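Uricase (Arthrobacter globiformis, PDB 2YZB) catalyses the oxidation of uric acid by molecular oxygen to 5-hydroxyisourate, which is further processed to (S)-allantoin. Local coordinates at residues N18-A23 against D68-T73; E162-P167 against E176-I181. All coordinates share one frame; numbering follows the deposited sequence.

Contact 1 of 2, residues N18-A23 against D68-T73; sequences NQYGKA and DTQKNT. With URC (uric acid), chain I.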
loop_
_atom_site.group_PDB
_atom_site.type_symbol
_atom_site.label_atom_id
_atom_site.label_comp_id
_atom_site.label_asym_id
_atom_site.label_seq_id
_atom_site.Cartn_x
_atom_site.Cartn_y
_atom_site.Cartn_z
ATOM N N ASN A 18 5.019 10.151 -27.267
ATOM C CA ASN A 18 4.667 10.930 -26.086
ATOM C C ASN A 18 3.162 11.004 -25.912
ATOM O O ASN A 18 2.406 10.808 -26.862
ATOM C CB ASN A 18 5.272 12.345 -26.160
ATOM C CG ASN A 18 4.714 13.177 -27.308
ATOM O OD1 ASN A 18 3.662 13.809 -27.186
ATOM N ND2 ASN A 18 5.421 13.174 -28.431
ATOM N N GLN A 19 2.731 11.258 -24.679
ATOM C CA GLN A 19 1.313 11.374 -24.364
ATOM C C GLN A 19 1.199 12.057 -23.009
ATOM O O GLN A 19 2.122 11.999 -22.200
ATOM C CB GLN A 19 0.644 9.994 -24.323
ATOM C CG GLN A 19 1.222 9.027 -23.291
ATOM C CD GLN A 19 0.629 7.627 -23.406
ATOM O OE1 GLN A 19 0.183 7.221 -24.475
ATOM N NE2 GLN A 19 0.642 6.878 -22.303
ATOM N N TYR A 20 0.075 12.718 -22.767
ATOM C CA TYR A 20 -0.112 13.417 -21.508
ATOM C C TYR A 20 -1.596 13.616 -21.239
ATOM O O TYR A 20 -2.409 13.650 -22.164
ATOM C CB TYR A 20 0.562 14.793 -21.559
ATOM C CG TYR A 20 -0.299 15.828 -22.238
ATOM C CD1 TYR A 20 -0.523 15.782 -23.614
ATOM C CD2 TYR A 20 -0.975 16.790 -21.493
ATOM C CE1 TYR A 20 -1.404 16.661 -24.229
ATOM C CE2 TYR A 20 -1.862 17.670 -22.094
ATOM C CZ TYR A 20 -2.076 17.599 -23.465
ATOM O OH TYR A 20 -2.976 18.449 -24.060
ATOM N N GLY A 21 -1.947 13.764 -19.970
ATOM C CA GLY A 21 -3.339 13.992 -19.642
ATOM C C GLY A 21 -3.544 13.969 -18.148
ATOM O O GLY A 21 -2.594 14.131 -17.382
ATOM N N LYS A 22 -4.788 13.772 -17.735
ATOM C CA LYS A 22 -5.093 13.711 -16.318
ATOM C C LYS A 22 -5.310 12.257 -15.940
ATOM O O LYS A 22 -6.094 11.544 -16.578
ATOM C CB LYS A 22 -6.347 14.512 -15.996
ATOM C CG LYS A 22 -6.618 14.600 -14.508
ATOM C CD LYS A 22 -5.647 15.545 -13.823
ATOM C CE LYS A 22 -5.947 16.981 -14.191
ATOM N NZ LYS A 22 -5.082 17.947 -13.460
ATOM N N ALA A 23 -4.614 11.820 -14.899
ATOM C CA ALA A 23 -4.729 10.442 -14.441
ATOM C C ALA A 23 -5.544 10.308 -13.155
ATOM O O ALA A 23 -5.595 11.216 -12.327
ATOM C CB ALA A 23 -3.341 9.847 -14.238
ATOM N N ASP A 68 -6.142 19.865 -16.719
ATOM C CA ASP A 68 -7.268 20.307 -15.899
ATOM C C ASP A 68 -8.532 20.332 -16.746
ATOM O O ASP A 68 -9.620 20.056 -16.257
ATOM C CB ASP A 68 -7.028 21.711 -15.333
ATOM C CG ASP A 68 -8.168 22.176 -14.429
ATOM O OD1 ASP A 68 -8.223 21.752 -13.256
ATOM O OD2 ASP A 68 -9.023 22.953 -14.897
ATOM N N THR A 69 -8.380 20.669 -18.020
ATOM C CA THR A 69 -9.512 20.719 -18.928
ATOM C C THR A 69 -9.998 19.308 -19.213
ATOM O O THR A 69 -11.200 19.062 -19.294
ATOM C CB THR A 69 -9.135 21.388 -20.260
ATOM O OG1 THR A 69 -8.757 22.748 -20.021
ATOM C CG2 THR A 69 -10.311 21.354 -21.221
ATOM N N GLN A 70 -9.058 18.381 -19.376
ATOM C CA GLN A 70 -9.419 17.000 -19.633
ATOM C C GLN A 70 -10.213 16.489 -18.439
ATOM O O GLN A 70 -11.216 15.791 -18.602
ATOM C CB GLN A 70 -8.166 16.147 -19.857
ATOM C CG GLN A 70 -7.442 16.491 -21.152
ATOM C CD GLN A 70 -6.221 15.625 -21.407
ATOM O OE1 GLN A 70 -6.299 14.401 -21.379
ATOM N NE2 GLN A 70 -5.088 16.263 -21.675
ATOM N N LYS A 71 -9.763 16.846 -17.241
ATOM C CA LYS A 71 -10.455 16.432 -16.024
ATOM C C LYS A 71 -11.883 16.957 -16.055
ATOM O O LYS A 71 -12.833 16.205 -15.833
ATOM C CB LYS A 71 -9.752 16.982 -14.781
ATOM C CG LYS A 71 -10.498 16.671 -13.493
ATOM C CD LYS A 71 -9.998 17.501 -12.318
ATOM C CE LYS A 71 -10.282 18.983 -12.519
ATOM N NZ LYS A 71 -9.934 19.778 -11.305
ATOM N N ASN A 72 -12.032 18.252 -16.329
ATOM C CA ASN A 72 -13.359 18.861 -16.387
ATOM C C ASN A 72 -14.286 18.147 -17.369
ATOM O O ASN A 72 -15.463 17.958 -17.089
ATOM C CB ASN A 72 -13.282 20.343 -16.794
ATOM C CG ASN A 72 -12.736 21.232 -15.696
ATOM O OD1 ASN A 72 -12.781 20.886 -14.514
ATOM N ND2 ASN A 72 -12.237 22.399 -16.081
ATOM N N THR A 73 -13.755 17.766 -18.526
ATOM C CA THR A 73 -14.552 17.098 -19.552
ATOM C C THR A 73 -15.140 15.777 -19.056
ATOM O O THR A 73 -16.279 15.422 -19.381
ATOM C CB THR A 73 -13.704 16.850 -20.809
ATOM O OG1 THR A 73 -13.123 18.092 -21.232
ATOM C CG2 THR A 73 -14.560 16.296 -21.927
HETATM N N1 URC I . 1.262 20.513 -18.502
HETATM C C2 URC I . 1.712 21.270 -17.417
HETATM C C6 URC I . -0.074 20.187 -18.761
HETATM N N3 URC I . 0.790 21.746 -16.514
HETATM O O11 URC I . 2.875 21.514 -17.251
HETATM C C4 URC I . -0.510 21.488 -16.675
HETATM C C5 URC I . -0.992 20.739 -17.741
HETATM N N9 URC I . -1.497 21.886 -15.879
HETATM O O13 URC I . -0.366 19.510 -19.752
HETATM N N7 URC I . -2.308 20.661 -17.618
HETATM C C8 URC I . -2.569 21.364 -16.485
HETATM O O24 URC I . -3.686 21.506 -16.055
HETATM O O HOH W 1 -6.935 18.272 -10.549
HETATM O O HOH W 2 -5.775 20.693 -12.178
#

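Contact 2 of 2, residues E162-P167 against E176-I181; sequences EFHGFP and ETTDRI. With URC (uric acid), chain L.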
loop_
_atom_site.group_PDB
_atom_site.type_symbol
_atom_site.label_atom_id
_atom_site.label_comp_id
_atom_site.label_asym_id
_atom_site.label_seq_id
_atom_site.Cartn_x
_atom_site.Cartn_y
_atom_site.Cartn_z
ATOM N N GLU A 162 -1.456 -30.605 -9.476
ATOM C CA GLU A 162 -0.247 -31.414 -9.404
ATOM C C GLU A 162 0.852 -30.649 -10.120
ATOM O O GLU A 162 0.579 -29.705 -10.858
ATOM C CB GLU A 162 -0.440 -32.747 -10.139
ATOM C CG GLU A 162 -1.579 -33.597 -9.635
ATOM C CD GLU A 162 -1.718 -34.906 -10.398
ATOM O OE1 GLU A 162 -0.690 -35.566 -10.651
ATOM O OE2 GLU A 162 -2.859 -35.282 -10.733
ATOM N N PHE A 163 2.093 -31.057 -9.878
ATOM C CA PHE A 163 3.244 -30.478 -10.560
ATOM C C PHE A 163 4.380 -31.479 -10.473
ATOM O O PHE A 163 5.024 -31.637 -9.425
ATOM C CB PHE A 163 3.694 -29.144 -9.967
ATOM C CG PHE A 163 4.728 -28.443 -10.814
ATOM C CD1 PHE A 163 4.429 -28.072 -12.126
ATOM C CD2 PHE A 163 6.013 -28.213 -10.336
ATOM C CE1 PHE A 163 5.394 -27.488 -12.955
ATOM C CE2 PHE A 163 6.987 -27.629 -11.154
ATOM C CZ PHE A 163 6.675 -27.267 -12.470
ATOM N N HIS A 164 4.608 -32.173 -11.580
ATOM C CA HIS A 164 5.660 -33.173 -11.646
ATOM C C HIS A 164 6.193 -33.300 -13.066
ATOM O O HIS A 164 5.678 -32.672 -13.995
ATOM C CB HIS A 164 5.127 -34.522 -11.134
ATOM C CG HIS A 164 3.805 -34.920 -11.714
ATOM N ND1 HIS A 164 3.656 -35.329 -13.022
ATOM C CD2 HIS A 164 2.568 -34.965 -11.164
ATOM C CE1 HIS A 164 2.384 -35.607 -13.253
ATOM N NE2 HIS A 164 1.704 -35.394 -12.141
ATOM N N GLY A 165 7.247 -34.089 -13.232
ATOM C CA GLY A 165 7.817 -34.270 -14.555
ATOM C C GLY A 165 8.728 -33.151 -15.021
ATOM O O GLY A 165 9.132 -33.135 -16.183
ATOM N N PHE A 166 9.048 -32.205 -14.142
ATOM C CA PHE A 166 9.936 -31.111 -14.521
ATOM C C PHE A 166 11.390 -31.594 -14.443
ATOM O O PHE A 166 11.710 -32.503 -13.682
ATOM C CB PHE A 166 9.723 -29.889 -13.609
ATOM C CG PHE A 166 9.699 -30.214 -12.133
ATOM C CD1 PHE A 166 8.504 -30.551 -11.498
ATOM C CD2 PHE A 166 10.873 -30.199 -11.383
ATOM C CE1 PHE A 166 8.481 -30.867 -10.136
ATOM C CE2 PHE A 166 10.858 -30.516 -10.021
ATOM C CZ PHE A 166 9.661 -30.849 -9.398
ATOM N N PRO A 167 12.286 -31.000 -15.243
ATOM C CA PRO A 167 13.693 -31.415 -15.218
ATOM C C PRO A 167 14.367 -31.073 -13.893
ATOM O O PRO A 167 14.058 -30.053 -13.274
ATOM C CB PRO A 167 14.292 -30.651 -16.397
ATOM C CG PRO A 167 13.478 -29.394 -16.417
ATOM C CD PRO A 167 12.076 -29.913 -16.216
ATOM N N GLU A 176 8.519 -33.580 -6.597
ATOM C CA GLU A 176 7.314 -33.767 -7.389
ATOM C C GLU A 176 6.148 -33.968 -6.426
ATOM O O GLU A 176 6.339 -34.479 -5.325
ATOM C CB GLU A 176 7.440 -35.002 -8.280
ATOM C CG GLU A 176 8.515 -34.920 -9.346
ATOM C CD GLU A 176 8.476 -36.118 -10.278
ATOM O OE1 GLU A 176 8.894 -37.222 -9.863
ATOM O OE2 GLU A 176 8.010 -35.956 -11.423
ATOM N N THR A 177 4.950 -33.565 -6.839
ATOM C CA THR A 177 3.764 -33.729 -6.001
ATOM C C THR A 177 2.524 -33.957 -6.855
ATOM O O THR A 177 2.445 -33.470 -7.980
ATOM C CB THR A 177 3.519 -32.487 -5.100
ATOM O OG1 THR A 177 2.443 -32.763 -4.196
ATOM C CG2 THR A 177 3.150 -31.268 -5.936
ATOM N N THR A 178 1.566 -34.712 -6.326
ATOM C CA THR A 178 0.322 -34.968 -7.045
ATOM C C THR A 178 -0.859 -34.338 -6.298
ATOM O O THR A 178 -2.021 -34.548 -6.663
ATOM C CB THR A 178 0.063 -36.476 -7.226
ATOM O OG1 THR A 178 -0.055 -37.104 -5.942
ATOM C CG2 THR A 178 1.208 -37.119 -8.016
ATOM N N ASP A 179 -0.555 -33.569 -5.254
ATOM C CA ASP A 179 -1.592 -32.892 -4.471
ATOM C C ASP A 179 -1.007 -31.642 -3.815
ATOM O O ASP A 179 -0.175 -31.730 -2.909
ATOM C CB ASP A 179 -2.150 -33.815 -3.379
ATOM C CG ASP A 179 -3.554 -33.415 -2.925
ATOM O OD1 ASP A 179 -3.889 -32.206 -2.937
ATOM O OD2 ASP A 179 -4.327 -34.317 -2.541
ATOM N N ARG A 180 -1.440 -30.478 -4.280
ATOM C CA ARG A 180 -0.963 -29.215 -3.731
ATOM C C ARG A 180 -2.043 -28.153 -3.908
ATOM O O ARG A 180 -3.001 -28.348 -4.651
ATOM C CB ARG A 180 0.304 -28.753 -4.459
ATOM C CG ARG A 180 0.057 -28.355 -5.920
ATOM C CD ARG A 180 1.275 -27.715 -6.588
ATOM N NE ARG A 180 0.932 -27.209 -7.920
ATOM C CZ ARG A 180 1.741 -26.487 -8.688
ATOM N NH1 ARG A 180 2.963 -26.172 -8.272
ATOM N NH2 ARG A 180 1.317 -26.054 -9.871
ATOM N N ILE A 181 -1.885 -27.034 -3.210
ATOM C CA ILE A 181 -2.824 -25.934 -3.344
ATOM C C ILE A 181 -2.371 -25.106 -4.545
ATOM O O ILE A 181 -1.172 -24.976 -4.808
ATOM C CB ILE A 181 -2.826 -25.022 -2.092
ATOM C CG1 ILE A 181 -3.568 -25.715 -0.946
ATOM C CG2 ILE A 181 -3.499 -23.685 -2.409
ATOM C CD1 ILE A 181 -3.625 -24.901 0.335
HETATM N N1 URC L . 4.588 -23.945 -12.879
HETATM C C2 URC L . 3.750 -24.423 -11.873
HETATM C C6 URC L . 5.948 -23.664 -12.732
HETATM N N3 URC L . 4.281 -24.643 -10.624
HETATM O O11 URC L . 2.580 -24.644 -12.070
HETATM C C4 URC L . 5.579 -24.403 -10.384
HETATM C C5 URC L . 6.433 -23.930 -11.364
HETATM N N9 URC L . 6.217 -24.570 -9.227
HETATM O O13 URC L . 6.596 -23.243 -13.686
HETATM N N7 URC L . 7.635 -23.795 -10.825
HETATM C C8 URC L . 7.464 -24.187 -9.540
HETATM O O24 URC L . 8.375 -24.190 -8.733
HETATM O O HOH W 3 -0.859 -27.329 -11.015
#

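Contact 1 of 2, residues N18-A23 against D68-T73
Strand 13-31 meets helix 67-78 at the urate site of a T-fold domain, where Lys22 and Gly21 lie against Lys71 and Gln70. Gln70 extends its side chain to the strand. Its OE1 lies 3.5 Å from Gly21 CA and takes a hydrogen bond from Ser46 OG. Its NE2 lies 3.5 Å from Tyr20 CE2, with amide and ring planes 88° apart. Tyr20 OH is hydrogen-bonded to Val65 O, and Tyr20 CD2 approaches urate O13 at 3.3 Å. Without the Tyr20 ring, as with an alanine here, a gap would probably open beside urate O13 and the Gln70 amide, and Val65 O would lose its hydroxyl partner.

Lys22 runs beside Lys71, with CE 3.9 Å from Lys71 CB. Bends at chi2 (73°) and chi3 (71°) turn its end to the start of the helix. There NZ is hydrogen-bonded to Thr67 OG1. A water joins Lys22 NZ (3.1 Å) to Asp68 OD1 (2.9 Å), which forms a weak salt bridge with Lys71 NZ. Asp68 N donates to urate O24 at 3.0 Å. Lys22 and Thr67 probably form the charge relay with His251 of the second subunit, which packs on Lys22. This is the uricase active site, shared between subunits.

Contact 2 of 2, residues E162-P167 against E176-I181
Phe163 and Thr177 form a single antiparallel bridge, a hydrogen-bonded pair, with Phe163 N to Thr177 O at 3.1 Å and Thr177 N to Phe163 O at 3.2 Å. The first bond is nearly straight (173°). The bridge ties together two parts of the long loop between strands 143-157 and 182-192, which carries part of the urate pocket. Thr177 also makes an ST turn, its OG1 accepting from Asp179 N.

Past the bridge, Phe163 and Arg180 reach the ligand together. The Phe163 CB sits over the centre of the Arg180 guanidinium, 3.5 Å from Arg180 CZ. Ring and guanidinium planes are only 9° apart. With CG anti to the backbone N (chi1 -170°), the Phe163 ring is carried beyond the guanidinium. One face of it stacks almost parallel on urate, with urate N3 over the ring centre and Phe163 CZ 3.5 Å from urate C5. Arg180 NH2 donates to urate O11 at 2.9 Å. Arg180 NE is hydrogen-bonded to Ser161 OG, which would fix the turn of the guanidinium. Leu222 N and Gln223 OE1 of the same chain also bind this urate.

On one side of the bridge, Glu176 reaches back along His164. Its OE2 accepts from Gly165 N at 2.7 Å through the lone pair turned away from the other oxygen. Phe166 and Glu176 run antiparallel past one another, the CE1 corner of the ring near Glu176 CG. On the other side, the Glu162 side chain crosses Thr178, with OE1 against CG2. That OE1 takes a bond from His164 NE2 at 2.8 Å, while OE2 is held by His218. Close to the ligand, one water donates a hydrogen bond to Glu162 O and accepts one from Arg180 NH2, at 2.8 Å from each.

In the fold
Contact 1 and contact 2 do not touch within one chain. Their centres are 49 Å apart, their nearest atoms about 35 Å apart, and they lie on opposite sides of the chain's centre. One lies in the N-terminal and the other in the C-terminal half of the chain. Each supplies one side of a urate site, and a neighbouring subunit supplies the other. The urate at residues 68-73 is also bound by Arg180, Leu222 and Gln223 of the second subunit. The urate at residues 162-167 and 176-181 is also bound by Asp68 of the second subunit. The two contacts of one chain thus serve two separate pockets, and these pockets are completed only in the assembly.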